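Local coordinates for DNA repair and telomere maintenance protein nbs1 (Schizosaccharomyces pombe, PDB 3I0N) that serves as the phosphopeptide-recognising adaptor subunit of the MRN complex in DNA double-strand break repair and telomere maintenance, here as its N-terminal FHA/BRCT-repeat region, at residues Phe270-Asn275 with Leu292-Leu297; Ser230-Asn235 with Ser252-Leu257; Arg16-Gly21 with Phe50-Pro55; Trp2-Glu7 with Ile109-Arg114. All coordinates share one frame; numbering follows the deposited sequence.

Interaction 1: Phe270-Asn275 with Leu292-Leu297; sequences FVVLNN and LTIEQL
Leu292 holds its CG between its own backbone N and carbonyl carbon (chi1 47°), and Phe270 does the same with its ring (chi1 61°), so that the two side chains converge and Leu292 CD1 comes 3.9 Å from Phe270 CD1. The pair lies in the second BRCT domain, between the last two strands of its four-stranded parallel sheet, 270-272 and 290-292. Backbone bonds tie the strands on both sides of Val272: Leu292 N donates to Val271 O, and Leu273 N donates to Leu292 O at 2.9 Å. Val272 and Leu292 face the same side of the sheet, where Val272 CG2 meets the same CD1 methyl of Leu292. The other branch of Val272, CG1, touches Ile294 CD1 at 3.5 Å, the two side chains crossing at about a right angle. Leu244 of helix 238-246 packs on both Val272 and Ile294, which puts this cluster between the sheet and that helix. Beyond the strand the chain turns directly into helix 294-297, and Thr293 caps it. Thr293 OG1 accepts from Gln296 N in the first turn, while Gln296 OE1 accepts from the amide of Thr293 itself at 3.1 Å, a reciprocal capping box. At the more exposed end, Asn275 and Glu295 approach from opposite directions, with amide and carboxylate planes 69° apart. Asn275 ND2 donates to Glu295 OE1 at 2.8 Å, reaching the syn side of the carboxylate but somewhat out of its plane, and the same nitrogen rests against Thr293 CG2.

Interaction 2: Ser230-Asn235 with Ser252-Leu257; sequences SCAMLN and STFMSL
Parallel pairing of strand 230-233 with strand 250-253 brings Ala232 opposite Ser252 and Met233 opposite Thr253. Three backbone hydrogen bonds hold the strands: Ser252 N to Cys231 O, Met233 N to Ser252 O at 2.7 Å, and Phe254 N to Met233 O at 2.8 Å. The side chain that does most to fill the contact is Phe254. With chi1 at 65° its ring folds back across the neighbouring strand, although its first bond leads away from it. CE2 then lies 3.5 Å from Ala232 CB, and CE1 lies 3.6 Å from Leu234 CD1, with Leu234 and Phe254 crossing at about a right angle. Helix 238-246 connects these strands in a beta-alpha-beta crossover, the opening unit of the second BRCT domain, and packs on one face of the pair. Met233 reaches the helix side, packing on Leu244 and His241, whereas Phe254 lies on the side of Ala232 and also touches Val271 of strand 270-272. Past the paired residues Leu234 CA makes a CA-H...O contact with Phe254 O at 3.4 Å. Asn235, exposed at the margin, brings its ND2 to 2.9 Å from Phe254 O.

Interaction 3: Arg16-Gly21 with Phe50-Pro55; sequences RILFPG and FTILTP
Ile52 is the apolar centre, with its CG1 4.0 Å from Leu18 CB and its CB 3.7 Å from Pro20 CA. The gamma branches divide the work: CG1, anti to the carbonyl carbon (chi1 -46°), is directed to Leu18, while CG2, anti to the backbone N, lies by Pro20 CA. Leu18 also reaches Phe50, its CD1 meeting the ring at the edge, near its plane, 4.0 Å from CD2. Phe68 of strand 68-69 touches Leu18, Phe50 and Ile52 and so covers the same cluster. Farther along, Pro20 CB rests on Thr54 CG2 at 3.9 Å. Here, in the FHA domain, the chain leaves strand 16-18 of one sheet and enters strand 21-26 of the other, where it pairs antiparallel with strand 48-52. Gly21 and Ile52 form a hydrogen-bonded pair: Gly21 N donates to Ile52 O, and Ile52 N donates to Gly21 O at 2.9 Å. Gly21 adopts backbone angles (phi 151°) at which a beta carbon would press on the preceding carbonyl oxygen. At the polar edge Thr51 OG1 is hydrogen-bonded to Thr22 OG1, while the CG2 methyl of Thr51 lies 3.6 Å from Gly21 O.

Interaction 4: Trp2-Glu7 with Ile109-Arg114; sequences WIIEAE and INAYWR
Strands 2-6 and 109-113 run antiparallel, their axes 4.6 Å apart at closest approach and 153° between their directions. Ile3 with Tyr112 and Glu5 with Asn110 are hydrogen-bonded pairs, each closed by two backbone bonds; that from Tyr112 N to Ile3 O measures 2.8 Å. The non-hydrogen-bonded pairs are Ile4 with Ala111, between them, and Trp2 with Trp113, beyond Ile3 and Tyr112. On the face carrying the tryptophans, Trp113 turns the edge of its six-membered ring onto the face of the Trp2 five-membered ring, a T-shaped stack with centroids 4.9 Å apart and planes at 71°. Ala111 CB touches Trp2 CE3 at 3.8 Å and Ile4 CG2 at 3.7 Å, and Ile109 lies alongside Ile4. On the other face a chi1 of 63° tucks the Tyr112 ring over Ile3; Ile3 CB stands 4.1 Å from the Tyr112 ring centroid in a CH-pi contact. Ile3 CD1 meets the aliphatic part of Arg114, at 3.7 Å from its CD. Nearby, Asn110 ND2 donates to Glu5 OE1 at 3.2 Å, arriving from above the carboxylate plane, while Asn110 OD1 is bonded to Thr108 OG1. Far apart in sequence, the two strands bring the chain's N-terminus alongside residues about a hundred positions later, within one antiparallel sheet. Strand 2-6 lies centrally in this three-stranded sheet, flanked by 16-18 and 109-113; Trp2 packs on Ile52 of strand 48-52 and bonds through NE1 to Cys66 O, reaching toward the other sheet of the FHA sandwich.

The four contacts form two clusters on opposite sides of the chain's centre. Interactions 3 and 4, with centres 12 Å apart, belong to the FHA part; strands 2-6 and 16-18 are neighbours in one sheet, and interaction 3 is nested within the chain loop closed by interaction 4. Interactions 1 and 2, with centres 11 Å apart, share the parallel sheet of the second BRCT domain, where strand 230-233 lies next to strand 270-272; interaction 2 closes before interaction 1 opens. Between the clusters, centres are 46 to 51 Å apart, with the first BRCT domain intervening in sequence. Phosphoprotein-recognising modules of two kinds are thus carried on one elongated chain, consistent with an adaptor role.

Interaction 1: Phe270-Asn275 with Leu292-Leu297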
loop_
_atom_site.group_PDB
_atom_site.type_symbol
_atom_site.label_atom_id
_atom_site.label_comp_id
_atom_site.label_asym_id
_atom_site.label_seq_id
_atom_site.Cartn_x
_atom_site.Cartn_y
_atom_site.Cartn_z
ATOM N N PHE A 270 -28.740 3.825 14.961
ATOM C CA PHE A 270 -27.775 3.802 16.059
ATOM C C PHE A 270 -26.746 4.921 15.915
ATOM O O PHE A 270 -26.598 5.508 14.843
ATOM C CB PHE A 270 -27.083 2.431 16.186
ATOM C CG PHE A 270 -26.286 2.009 14.966
ATOM C CD1 PHE A 270 -24.934 2.332 14.848
ATOM C CD2 PHE A 270 -26.874 1.249 13.961
ATOM C CE1 PHE A 270 -24.190 1.928 13.731
ATOM C CE2 PHE A 270 -26.136 0.842 12.840
ATOM C CZ PHE A 270 -24.790 1.183 12.733
ATOM N N VAL A 271 -26.035 5.203 16.999
ATOM C CA VAL A 271 -25.057 6.282 17.033
ATOM C C VAL A 271 -23.662 5.703 17.161
ATOM O O VAL A 271 -23.433 4.780 17.943
ATOM C CB VAL A 271 -25.345 7.276 18.207
ATOM C CG1 VAL A 271 -24.179 8.238 18.429
ATOM C CG2 VAL A 271 -26.620 8.055 17.941
ATOM N N VAL A 272 -22.733 6.248 16.382
ATOM C CA VAL A 272 -21.337 5.867 16.484
ATOM C C VAL A 272 -20.563 6.993 17.151
ATOM O O VAL A 272 -20.489 8.115 16.638
ATOM C CB VAL A 272 -20.713 5.500 15.117
ATOM C CG1 VAL A 272 -19.232 5.175 15.285
ATOM C CG2 VAL A 272 -21.437 4.316 14.501
ATOM N N LEU A 273 -19.998 6.673 18.309
ATOM C CA LEU A 273 -19.267 7.628 19.121
ATOM C C LEU A 273 -17.775 7.373 19.036
ATOM O O LEU A 273 -17.342 6.252 18.757
ATOM C CB LEU A 273 -19.712 7.523 20.581
ATOM C CG LEU A 273 -21.150 7.890 20.949
ATOM C CD1 LEU A 273 -21.416 7.508 22.390
ATOM C CD2 LEU A 273 -21.432 9.371 20.729
ATOM N N ASN A 274 -16.994 8.423 19.274
ATOM C CA ASN A 274 -15.551 8.291 19.414
ATOM C C ASN A 274 -15.217 7.658 20.754
ATOM O O ASN A 274 -16.055 7.621 21.659
ATOM C CB ASN A 274 -14.861 9.651 19.307
ATOM C CG ASN A 274 -15.068 10.316 17.962
ATOM O OD1 ASN A 274 -15.023 11.543 17.861
ATOM N ND2 ASN A 274 -15.288 9.514 16.920
ATOM N N ASN A 275 -13.984 7.179 20.882
ATOM C CA ASN A 275 -13.545 6.498 22.096
ATOM C C ASN A 275 -13.598 7.379 23.344
ATOM O O ASN A 275 -13.888 6.889 24.436
ATOM C CB ASN A 275 -12.143 5.916 21.907
ATOM C CG ASN A 275 -12.079 4.871 20.797
ATOM O OD1 ASN A 275 -10.993 4.441 20.412
ATOM N ND2 ASN A 275 -13.240 4.460 20.279
ATOM N N LEU A 292 -22.316 3.011 20.132
ATOM C CA LEU A 292 -21.097 2.190 20.135
ATOM C C LEU A 292 -19.905 2.827 19.415
ATOM O O LEU A 292 -20.048 3.821 18.697
ATOM C CB LEU A 292 -21.361 0.787 19.563
ATOM C CG LEU A 292 -22.123 0.515 18.257
ATOM C CD1 LEU A 292 -21.879 1.525 17.148
ATOM C CD2 LEU A 292 -21.773 -0.880 17.775
ATOM N N THR A 293 -18.730 2.236 19.609
ATOM C CA THR A 293 -17.516 2.699 18.949
ATOM C C THR A 293 -17.317 1.952 17.627
ATOM O O THR A 293 -18.029 0.984 17.349
ATOM C CB THR A 293 -16.277 2.523 19.863
ATOM O OG1 THR A 293 -16.105 1.138 20.181
ATOM C CG2 THR A 293 -16.446 3.308 21.152
ATOM N N ILE A 294 -16.357 2.411 16.823
ATOM C CA ILE A 294 -15.960 1.718 15.592
ATOM C C ILE A 294 -15.423 0.324 15.904
ATOM O O ILE A 294 -15.719 -0.638 15.184
ATOM C CB ILE A 294 -14.875 2.497 14.794
ATOM C CG1 ILE A 294 -15.296 3.949 14.573
ATOM C CG2 ILE A 294 -14.608 1.823 13.425
ATOM C CD1 ILE A 294 -16.359 4.093 13.518
ATOM N N GLU A 295 -14.640 0.235 16.978
ATOM C CA GLU A 295 -14.076 -1.026 17.441
ATOM C C GLU A 295 -15.187 -2.036 17.697
ATOM O O GLU A 295 -15.115 -3.177 17.236
ATOM C CB GLU A 295 -13.252 -0.822 18.715
ATOM C CG GLU A 295 -11.930 -0.084 18.511
ATOM C CD GLU A 295 -12.096 1.419 18.261
ATOM O OE1 GLU A 295 -13.028 2.035 18.836
ATOM O OE2 GLU A 295 -11.280 1.982 17.490
ATOM N N GLN A 296 -16.212 -1.602 18.429
ATOM C CA GLN A 296 -17.351 -2.457 18.764
ATOM C C GLN A 296 -18.183 -2.817 17.533
ATOM O O GLN A 296 -18.617 -3.956 17.400
ATOM C CB GLN A 296 -18.219 -1.828 19.869
ATOM C CG GLN A 296 -17.488 -1.649 21.199
ATOM C CD GLN A 296 -18.291 -0.869 22.224
ATOM O OE1 GLN A 296 -18.920 0.143 21.909
ATOM N NE2 GLN A 296 -18.272 -1.337 23.464
ATOM N N LEU A 297 -18.391 -1.852 16.638
ATOM C CA LEU A 297 -19.093 -2.118 15.374
ATOM C C LEU A 297 -18.339 -3.138 14.518
ATOM O O LEU A 297 -18.949 -4.042 13.931
ATOM C CB LEU A 297 -19.348 -0.831 14.577
ATOM C CG LEU A 297 -20.161 -0.996 13.274
ATOM C CD1 LEU A 297 -21.522 -1.674 13.501
ATOM C CD2 LEU A 297 -20.351 0.328 12.549
#

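Interaction 2: Ser230-Asn235 with Ser252-Leu257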
loop_
_atom_site.group_PDB
_atom_site.type_symbol
_atom_site.label_atom_id
_atom_site.label_comp_id
_atom_site.label_asym_id
_atom_site.label_seq_id
_atom_site.Cartn_x
_atom_site.Cartn_y
_atom_site.Cartn_z
ATOM N N SER A 230 -29.175 3.426 9.024
ATOM C CA SER A 230 -28.524 4.728 9.075
ATOM C C SER A 230 -27.893 4.932 10.449
ATOM O O SER A 230 -28.306 4.310 11.431
ATOM C CB SER A 230 -29.505 5.855 8.744
ATOM O OG SER A 230 -30.462 6.013 9.771
ATOM N N CYS A 231 -26.882 5.795 10.510
ATOM C CA CYS A 231 -26.193 6.072 11.759
ATOM C C CYS A 231 -25.691 7.509 11.839
ATOM O O CYS A 231 -25.449 8.152 10.813
ATOM C CB CYS A 231 -25.039 5.092 11.956
ATOM S SG CYS A 231 -23.677 5.331 10.822
ATOM N N ALA A 232 -25.541 7.999 13.067
ATOM C CA ALA A 232 -24.978 9.318 13.311
ATOM C C ALA A 232 -23.551 9.195 13.841
ATOM O O ALA A 232 -23.255 8.300 14.629
ATOM C CB ALA A 232 -25.849 10.095 14.277
ATOM N N MET A 233 -22.678 10.099 13.397
ATOM C CA MET A 233 -21.252 10.066 13.733
ATOM C C MET A 233 -20.713 11.450 14.070
ATOM O O MET A 233 -21.207 12.456 13.562
ATOM C CB MET A 233 -20.441 9.544 12.553
ATOM C CG MET A 233 -20.750 8.143 12.110
ATOM S SD MET A 233 -19.470 7.598 10.971
ATOM C CE MET A 233 -18.178 7.129 12.124
ATOM N N LEU A 234 -19.669 11.489 14.894
ATOM C CA LEU A 234 -18.991 12.742 15.233
ATOM C C LEU A 234 -18.016 13.176 14.114
ATOM O O LEU A 234 -17.862 12.476 13.106
ATOM C CB LEU A 234 -18.287 12.621 16.591
ATOM C CG LEU A 234 -18.354 13.830 17.533
ATOM C CD1 LEU A 234 -19.667 13.861 18.317
ATOM C CD2 LEU A 234 -17.182 13.822 18.490
ATOM N N ASN A 235 -17.360 14.319 14.315
ATOM C CA ASN A 235 -16.605 15.035 13.265
ATOM C C ASN A 235 -15.201 14.505 12.935
ATOM O O ASN A 235 -14.450 15.157 12.198
ATOM C CB ASN A 235 -16.461 16.523 13.633
ATOM C CG ASN A 235 -17.604 17.040 14.483
ATOM O OD1 ASN A 235 -17.396 17.494 15.607
ATOM N ND2 ASN A 235 -18.814 16.980 13.948
ATOM N N SER A 252 -24.976 10.322 9.057
ATOM C CA SER A 252 -25.175 11.709 9.472
ATOM C C SER A 252 -23.997 12.120 10.339
ATOM O O SER A 252 -23.495 11.318 11.125
ATOM C CB SER A 252 -26.464 11.854 10.277
ATOM O OG SER A 252 -27.598 11.526 9.499
ATOM N N THR A 253 -23.548 13.361 10.205
ATOM C CA THR A 253 -22.487 13.854 11.081
ATOM C C THR A 253 -23.005 14.926 12.033
ATOM O O THR A 253 -23.850 15.736 11.658
ATOM C CB THR A 253 -21.263 14.370 10.297
ATOM O OG1 THR A 253 -21.680 15.340 9.331
ATOM C CG2 THR A 253 -20.561 13.222 9.591
ATOM N N PHE A 254 -22.503 14.916 13.264
ATOM C CA PHE A 254 -22.886 15.912 14.264
ATOM C C PHE A 254 -21.707 16.344 15.145
ATOM O O PHE A 254 -20.808 15.552 15.424
ATOM C CB PHE A 254 -24.075 15.416 15.103
ATOM C CG PHE A 254 -23.774 14.211 15.952
ATOM C CD1 PHE A 254 -23.484 14.357 17.304
ATOM C CD2 PHE A 254 -23.808 12.933 15.414
ATOM C CE1 PHE A 254 -23.214 13.248 18.104
ATOM C CE2 PHE A 254 -23.532 11.815 16.205
ATOM C CZ PHE A 254 -23.237 11.973 17.551
ATOM N N MET A 255 -21.726 17.604 15.576
ATOM C CA MET A 255 -20.606 18.215 16.298
ATOM C C MET A 255 -20.596 17.913 17.799
ATOM O O MET A 255 -19.557 17.555 18.356
ATOM C CB MET A 255 -20.585 19.734 16.051
ATOM C CG MET A 255 -19.422 20.481 16.701
ATOM S SD MET A 255 -19.446 22.253 16.376
ATOM C CE MET A 255 -18.387 22.846 17.691
ATOM N N SER A 256 -21.813 18.102 18.473
ATOM C CA SER A 256 -21.926 17.924 19.918
ATOM C C SER A 256 -22.968 16.869 20.264
ATOM O O SER A 256 -23.825 16.544 19.444
ATOM C CB SER A 256 -22.280 19.249 20.598
ATOM O OG SER A 256 -23.683 19.450 20.627
ATOM N N LEU A 257 -22.819 16.299 21.451
ATOM C CA LEU A 257 -23.813 15.355 21.959
ATOM C C LEU A 257 -25.203 15.978 22.079
ATOM O O LEU A 257 -26.211 15.302 21.862
ATOM C CB LEU A 257 -23.368 14.763 23.304
ATOM C CG LEU A 257 -22.925 13.294 23.355
ATOM C CD1 LEU A 257 -24.129 12.367 23.521
ATOM C CD2 LEU A 257 -22.115 12.894 22.122
#

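Interaction 3: Arg16-Gly21 with Phe50-Pro55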
loop_
_atom_site.group_PDB
_atom_site.type_symbol
_atom_site.label_atom_id
_atom_site.label_comp_id
_atom_site.label_asym_id
_atom_site.label_seq_id
_atom_site.Cartn_x
_atom_site.Cartn_y
_atom_site.Cartn_z
ATOM N N ARG A 16 15.742 -8.821 -13.781
ATOM C CA ARG A 16 16.459 -8.202 -12.668
ATOM C C ARG A 16 15.673 -7.021 -12.132
ATOM O O ARG A 16 15.039 -6.316 -12.896
ATOM C CB ARG A 16 17.857 -7.721 -13.091
ATOM C CG ARG A 16 18.608 -8.629 -14.059
ATOM C CD ARG A 16 18.933 -9.992 -13.465
ATOM N NE ARG A 16 19.602 -10.843 -14.448
ATOM C CZ ARG A 16 20.919 -10.875 -14.666
ATOM N NH1 ARG A 16 21.748 -10.102 -13.962
ATOM N NH2 ARG A 16 21.406 -11.686 -15.597
ATOM N N ILE A 17 15.710 -6.819 -10.816
ATOM C CA ILE A 17 15.161 -5.604 -10.229
ATOM C C ILE A 17 16.280 -4.589 -9.973
ATOM O O ILE A 17 17.201 -4.856 -9.212
ATOM C CB ILE A 17 14.318 -5.880 -8.943
ATOM C CG1 ILE A 17 13.123 -6.781 -9.289
ATOM C CG2 ILE A 17 13.847 -4.551 -8.321
ATOM C CD1 ILE A 17 12.130 -7.060 -8.161
ATOM N N LEU A 18 16.195 -3.430 -10.620
ATOM C CA LEU A 18 17.186 -2.376 -10.433
ATOM C C LEU A 18 16.709 -1.362 -9.405
ATOM O O LEU A 18 15.989 -0.419 -9.737
ATOM C CB LEU A 18 17.524 -1.683 -11.749
ATOM C CG LEU A 18 17.932 -2.571 -12.921
ATOM C CD1 LEU A 18 18.310 -1.707 -14.119
ATOM C CD2 LEU A 18 19.080 -3.499 -12.541
ATOM N N PHE A 19 17.126 -1.571 -8.156
ATOM C CA PHE A 19 16.874 -0.643 -7.066
ATOM C C PHE A 19 17.708 0.610 -7.298
ATOM O O PHE A 19 18.728 0.534 -7.988
ATOM C CB PHE A 19 17.276 -1.279 -5.727
ATOM C CG PHE A 19 16.417 -2.444 -5.325
ATOM C CD1 PHE A 19 15.046 -2.292 -5.153
ATOM C CD2 PHE A 19 16.979 -3.689 -5.100
ATOM C CE1 PHE A 19 14.250 -3.373 -4.773
ATOM C CE2 PHE A 19 16.190 -4.770 -4.720
ATOM C CZ PHE A 19 14.825 -4.608 -4.558
ATOM N N PRO A 20 17.295 1.757 -6.714
ATOM C CA PRO A 20 18.062 2.998 -6.845
ATOM C C PRO A 20 19.540 2.771 -6.635
ATOM O O PRO A 20 19.935 2.090 -5.693
ATOM C CB PRO A 20 17.482 3.882 -5.734
ATOM C CG PRO A 20 16.039 3.479 -5.721
ATOM C CD PRO A 20 16.061 1.975 -5.930
ATOM N N GLY A 21 20.343 3.336 -7.525
ATOM C CA GLY A 21 21.779 3.123 -7.524
ATOM C C GLY A 21 22.319 3.248 -8.925
ATOM O O GLY A 21 21.650 3.752 -9.814
ATOM N N PHE A 50 23.525 2.382 -16.136
ATOM C CA PHE A 50 22.133 2.634 -15.764
ATOM C C PHE A 50 22.120 3.187 -14.353
ATOM O O PHE A 50 22.655 2.569 -13.442
ATOM C CB PHE A 50 21.303 1.336 -15.762
ATOM C CG PHE A 50 21.195 0.652 -17.096
ATOM C CD1 PHE A 50 21.593 1.285 -18.278
ATOM C CD2 PHE A 50 20.639 -0.622 -17.177
ATOM C CE1 PHE A 50 21.477 0.651 -19.502
ATOM C CE2 PHE A 50 20.514 -1.263 -18.398
ATOM C CZ PHE A 50 20.938 -0.620 -19.569
ATOM N N THR A 51 21.498 4.347 -14.179
ATOM C CA THR A 51 21.343 4.961 -12.866
ATOM C C THR A 51 19.874 5.187 -12.554
ATOM O O THR A 51 19.136 5.780 -13.353
ATOM C CB THR A 51 22.121 6.275 -12.765
ATOM O OG1 THR A 51 23.514 5.991 -12.911
ATOM C CG2 THR A 51 21.875 6.949 -11.414
ATOM N N ILE A 52 19.466 4.694 -11.389
ATOM C CA ILE A 52 18.089 4.777 -10.927
ATOM C C ILE A 52 18.072 5.696 -9.733
ATOM O O ILE A 52 18.805 5.489 -8.766
ATOM C CB ILE A 52 17.555 3.401 -10.489
ATOM C CG1 ILE A 52 17.894 2.318 -11.522
ATOM C CG2 ILE A 52 16.065 3.460 -10.154
ATOM C CD1 ILE A 52 17.186 2.413 -12.795
ATOM N N LEU A 53 17.250 6.731 -9.806
ATOM C CA LEU A 53 17.171 7.684 -8.721
ATOM C C LEU A 53 16.103 7.230 -7.742
ATOM O O LEU A 53 15.261 6.406 -8.079
ATOM C CB LEU A 53 16.893 9.101 -9.250
ATOM C CG LEU A 53 17.927 9.719 -10.201
ATOM C CD1 LEU A 53 17.674 11.207 -10.360
ATOM C CD2 LEU A 53 19.362 9.485 -9.717
ATOM N N THR A 54 16.159 7.758 -6.526
ATOM C CA THR A 54 15.135 7.513 -5.513
ATOM C C THR A 54 13.832 8.241 -5.889
ATOM O O THR A 54 13.850 9.162 -6.707
ATOM C CB THR A 54 15.632 7.964 -4.124
ATOM O OG1 THR A 54 16.074 9.326 -4.194
ATOM C CG2 THR A 54 16.792 7.090 -3.663
ATOM N N PRO A 55 12.690 7.817 -5.312
ATOM C CA PRO A 55 11.414 8.421 -5.725
ATOM C C PRO A 55 11.236 9.874 -5.300
ATOM O O PRO A 55 11.743 10.288 -4.262
ATOM C CB PRO A 55 10.364 7.563 -5.009
ATOM C CG PRO A 55 11.087 6.302 -4.591
ATOM C CD PRO A 55 12.497 6.701 -4.364
#

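Interaction 4: Trp2-Glu7 with Ile109-Arg114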
loop_
_atom_site.group_PDB
_atom_site.type_symbol
_atom_site.label_atom_id
_atom_site.label_comp_id
_atom_site.label_asym_id
_atom_site.label_seq_id
_atom_site.Cartn_x
_atom_site.Cartn_y
_atom_site.Cartn_z
ATOM N N TRP A 2 11.880 -0.793 -10.881
ATOM C CA TRP A 2 12.370 -1.070 -12.225
ATOM C C TRP A 2 12.761 -2.530 -12.389
ATOM O O TRP A 2 13.564 -3.083 -11.618
ATOM C CB TRP A 2 13.538 -0.159 -12.581
ATOM C CG TRP A 2 13.085 1.194 -13.046
ATOM C CD1 TRP A 2 13.205 2.371 -12.378
ATOM C CD2 TRP A 2 12.411 1.495 -14.272
ATOM N NE1 TRP A 2 12.658 3.397 -13.114
ATOM C CE2 TRP A 2 12.160 2.886 -14.281
ATOM C CE3 TRP A 2 11.993 0.724 -15.366
ATOM C CZ2 TRP A 2 11.528 3.527 -15.343
ATOM C CZ3 TRP A 2 11.362 1.364 -16.427
ATOM C CH2 TRP A 2 11.133 2.750 -16.403
ATOM N N ILE A 3 12.166 -3.161 -13.387
ATOM C CA ILE A 3 12.521 -4.530 -13.735
ATOM C C ILE A 3 13.124 -4.520 -15.131
ATOM O O ILE A 3 12.601 -3.841 -16.024
ATOM C CB ILE A 3 11.285 -5.463 -13.641
ATOM C CG1 ILE A 3 10.699 -5.383 -12.222
ATOM C CG2 ILE A 3 11.643 -6.905 -14.015
ATOM C CD1 ILE A 3 9.466 -6.216 -12.006
ATOM N N ILE A 4 14.240 -5.226 -15.304
ATOM C CA ILE A 4 14.799 -5.442 -16.639
ATOM C C ILE A 4 14.761 -6.903 -17.064
ATOM O O ILE A 4 14.879 -7.810 -16.242
ATOM C CB ILE A 4 16.229 -4.838 -16.838
ATOM C CG1 ILE A 4 17.282 -5.538 -15.968
ATOM C CG2 ILE A 4 16.212 -3.311 -16.641
ATOM C CD1 ILE A 4 18.720 -5.278 -16.420
ATOM N N GLU A 5 14.603 -7.108 -18.363
ATOM C CA GLU A 5 14.444 -8.416 -18.940
ATOM C C GLU A 5 14.934 -8.309 -20.386
ATOM O O GLU A 5 14.906 -7.224 -20.975
ATOM C CB GLU A 5 12.964 -8.813 -18.846
ATOM C CG GLU A 5 12.521 -9.955 -19.711
ATOM C CD GLU A 5 12.098 -9.533 -21.115
ATOM O OE1 GLU A 5 11.725 -8.359 -21.329
ATOM O OE2 GLU A 5 12.134 -10.400 -22.004
ATOM N N ALA A 6 15.405 -9.415 -20.945
ATOM C CA ALA A 6 15.876 -9.419 -22.325
ATOM C C ALA A 6 15.545 -10.734 -23.008
ATOM O O ALA A 6 15.527 -11.784 -22.368
ATOM C CB ALA A 6 17.365 -9.150 -22.381
ATOM N N GLU A 7 15.261 -10.652 -24.305
ATOM C CA GLU A 7 15.031 -11.819 -25.151
ATOM C C GLU A 7 16.367 -12.511 -25.418
ATOM O O GLU A 7 17.425 -11.875 -25.395
ATOM C CB GLU A 7 14.357 -11.385 -26.458
ATOM C CG GLU A 7 14.089 -12.498 -27.479
ATOM C CD GLU A 7 12.888 -13.365 -27.131
ATOM O OE1 GLU A 7 12.088 -12.966 -26.254
ATOM O OE2 GLU A 7 12.742 -14.446 -27.744
ATOM N N ILE A 109 17.603 -4.652 -23.990
ATOM C CA ILE A 109 17.285 -4.737 -22.575
ATOM C C ILE A 109 16.006 -3.936 -22.383
ATOM O O ILE A 109 15.973 -2.721 -22.622
ATOM C CB ILE A 109 18.417 -4.180 -21.682
ATOM C CG1 ILE A 109 19.707 -4.965 -21.911
ATOM C CG2 ILE A 109 18.015 -4.216 -20.188
ATOM C CD1 ILE A 109 20.917 -4.341 -21.262
ATOM N N ASN A 110 14.951 -4.633 -21.983
ATOM C CA ASN A 110 13.647 -4.016 -21.793
ATOM C C ASN A 110 13.440 -3.732 -20.319
ATOM O O ASN A 110 13.453 -4.644 -19.510
ATOM C CB ASN A 110 12.539 -4.918 -22.348
ATOM C CG ASN A 110 12.859 -5.441 -23.743
ATOM O OD1 ASN A 110 13.301 -4.688 -24.605
ATOM N ND2 ASN A 110 12.645 -6.733 -23.966
ATOM N N ALA A 111 13.286 -2.452 -19.987
ATOM C CA ALA A 111 13.011 -2.018 -18.627
ATOM C C ALA A 111 11.538 -1.623 -18.503
ATOM O O ALA A 111 11.002 -0.907 -19.355
ATOM C CB ALA A 111 13.911 -0.849 -18.253
ATOM N N TYR A 112 10.885 -2.112 -17.453
ATOM C CA TYR A 112 9.511 -1.712 -17.167
ATOM C C TYR A 112 9.277 -1.418 -15.688
ATOM O O TYR A 112 9.859 -2.061 -14.813
ATOM C CB TYR A 112 8.488 -2.717 -17.719
ATOM C CG TYR A 112 8.539 -4.123 -17.154
ATOM C CD1 TYR A 112 7.623 -4.538 -16.179
ATOM C CD2 TYR A 112 9.471 -5.059 -17.621
ATOM C CE1 TYR A 112 7.651 -5.842 -15.673
ATOM C CE2 TYR A 112 9.498 -6.368 -17.128
ATOM C CZ TYR A 112 8.590 -6.747 -16.156
ATOM O OH TYR A 112 8.624 -8.028 -15.660
ATOM N N TRP A 113 8.423 -0.435 -15.426
ATOM C CA TRP A 113 8.099 -0.045 -14.068
ATOM C C TRP A 113 6.959 -0.894 -13.517
ATOM O O TRP A 113 5.865 -0.878 -14.058
ATOM C CB TRP A 113 7.725 1.434 -14.003
ATOM C CG TRP A 113 7.396 1.884 -12.615
ATOM C CD1 TRP A 113 6.152 2.106 -12.104
ATOM C CD2 TRP A 113 8.325 2.138 -11.547
ATOM N NE1 TRP A 113 6.245 2.505 -10.789
ATOM C CE2 TRP A 113 7.568 2.529 -10.421
ATOM C CE3 TRP A 113 9.724 2.096 -11.443
ATOM C CZ2 TRP A 113 8.159 2.866 -9.196
ATOM C CZ3 TRP A 113 10.318 2.438 -10.219
ATOM C CH2 TRP A 113 9.531 2.814 -9.112
ATOM N N ARG A 114 7.235 -1.641 -12.451
ATOM C CA ARG A 114 6.201 -2.394 -11.746
ATOM C C ARG A 114 5.780 -1.632 -10.490
ATOM O O ARG A 114 6.595 -1.397 -9.583
ATOM C CB ARG A 114 6.688 -3.795 -11.389
ATOM C CG ARG A 114 5.648 -4.639 -10.674
ATOM C CD ARG A 114 6.110 -6.073 -10.456
ATOM N NE ARG A 114 5.140 -6.817 -9.657
ATOM C CZ ARG A 114 4.106 -7.507 -10.151
ATOM N NH1 ARG A 114 3.885 -7.563 -11.466
ATOM N NH2 ARG A 114 3.283 -8.146 -9.323
#